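Local coordinates for hypothetical protein SPy1581 (PDB 1YHF) that is of unknown function but carries a cupin type-2 domain, a small beta-barrel fold shared by many enzymes and binding proteins, at residues 80-83 with 84-88. Residues are numbered along the deposited sequence; the frame is centred on the assembly and turned at random.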
# COMPACT_ATOMS: atom_id res chain seq x y z
N TYR A 80 -6.63 13.38 3.74
CA TYR A 80 -6.65 13.42 2.30
C TYR A 80 -7.53 12.26 1.87
O TYR A 80 -7.37 11.15 2.38
CB TYR A 80 -5.22 13.21 1.77
CG TYR A 80 -4.20 14.20 2.31
CD1 TYR A 80 -3.80 15.30 1.56
CD2 TYR A 80 -3.63 14.03 3.58
CE1 TYR A 80 -2.87 16.21 2.06
CE2 TYR A 80 -2.72 14.93 4.08
CZ TYR A 80 -2.34 16.01 3.32
OH TYR A 80 -1.41 16.88 3.83
N ARG A 81 -8.46 12.50 0.96
CA ARG A 81 -9.27 11.40 0.46
C ARG A 81 -8.75 11.02 -0.91
O ARG A 81 -8.83 11.79 -1.85
CB ARG A 81 -10.76 11.74 0.43
CG ARG A 81 -11.44 11.66 1.80
CD ARG A 81 -11.65 13.03 2.37
NE ARG A 81 -11.94 13.02 3.81
CZ ARG A 81 -12.59 14.00 4.44
NH1 ARG A 81 -13.03 15.05 3.76
NH2 ARG A 81 -12.80 13.92 5.75
N VAL A 82 -8.16 9.84 -0.99
CA VAL A 82 -7.44 9.42 -2.18
C VAL A 82 -8.28 8.40 -2.94
O VAL A 82 -8.53 7.30 -2.43
CB VAL A 82 -6.02 8.90 -1.82
CG1 VAL A 82 -5.20 8.58 -3.08
CG2 VAL A 82 -5.30 9.95 -0.96
N ALA A 83 -8.70 8.77 -4.14
CA ALA A 83 -9.64 7.96 -4.94
C ALA A 83 -8.90 7.09 -5.94
O ALA A 83 -7.69 7.18 -6.05
CB ALA A 83 -10.64 8.89 -5.65
N GLU A 84 -9.62 6.23 -6.67
CA GLU A 84 -9.00 5.37 -7.69
C GLU A 84 -8.19 6.20 -8.68
O GLU A 84 -8.68 7.21 -9.20
CB GLU A 84 -10.06 4.54 -8.41
CG GLU A 84 -9.55 3.75 -9.61
CD GLU A 84 -10.65 2.95 -10.28
OE1 GLU A 84 -11.80 2.96 -9.78
OE2 GLU A 84 -10.37 2.32 -11.32
N GLY A 85 -6.96 5.79 -8.95
CA GLY A 85 -6.12 6.52 -9.90
C GLY A 85 -5.32 7.67 -9.29
O GLY A 85 -4.59 8.37 -10.00
N GLN A 86 -5.46 7.87 -7.99
CA GLN A 86 -4.75 8.95 -7.33
C GLN A 86 -3.64 8.40 -6.46
O GLN A 86 -3.69 7.26 -6.00
CB GLN A 86 -5.69 9.84 -6.52
CG GLN A 86 -6.75 10.57 -7.36
CD GLN A 86 -7.73 11.34 -6.51
OE1 GLN A 86 -7.87 11.08 -5.31
NE2 GLN A 86 -8.41 12.30 -7.13
N THR A 87 -2.64 9.25 -6.23
CA THR A 87 -1.44 8.88 -5.53
C THR A 87 -1.06 9.95 -4.50
O THR A 87 -1.29 11.15 -4.70
CB THR A 87 -0.27 8.71 -6.57
OG1 THR A 87 -0.47 7.52 -7.33
CG2 THR A 87 1.08 8.65 -5.90
N ILE A 88 -0.45 9.51 -3.40
CA ILE A 88 0.08 10.43 -2.40
C ILE A 88 1.36 9.87 -1.81
O ILE A 88 1.45 8.68 -1.59
CB ILE A 88 -0.97 10.76 -1.29
CG1 ILE A 88 -0.48 11.90 -0.37
CG2 ILE A 88 -1.41 9.49 -0.50
CD1 ILE A 88 -1.63 12.57 0.36
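Ala83 and Gln86 are joined by two hydrogen bonds at a type II beta turn, which carries the chain of this cupin domain from edge strand 78-83 of one antiparallel sheet to edge strand 87-90 of the other. The first bond closes the turn: Gln86 N donates to Ala83 O at 3.0 Å, bent at the hydrogen. Gly85 fits the third position: at phi 87° and psi near zero a CB would press on the carbonyl O of Glu84. The second bond ties the Gln86 side chain to the first residue of the turn. Gln86 CG lies beside its own backbone N (chi1 -63°) and the chain extends from there, carrying OE1 to within 2.7 Å of Ala83 N. That bond is nearly straight at the hydrogen, yet the donor sits 43° out of the amide's carbonyl plane, away from a lone-pair direction.

Apolar contacts join Val82 and Tyr80 to Gln86 and Ile88 across the turn. Val82 CG1 rests 3.7 Å from Gln86 CB, while its other methyl, CG2, meets Ile88 CG2 at 3.9 Å. Both residues have neighbours in both sheets: Val82 touches Ile73 and Ile66, Ile88 touches Ile73 and Val64. Farther from the turn, Ile88 crosses Tyr80 at about a right angle in a CH-pi contact: its CD1 lies over one ring face, offset toward the rim, and comes closest to Tyr80 CG at 3.6 Å.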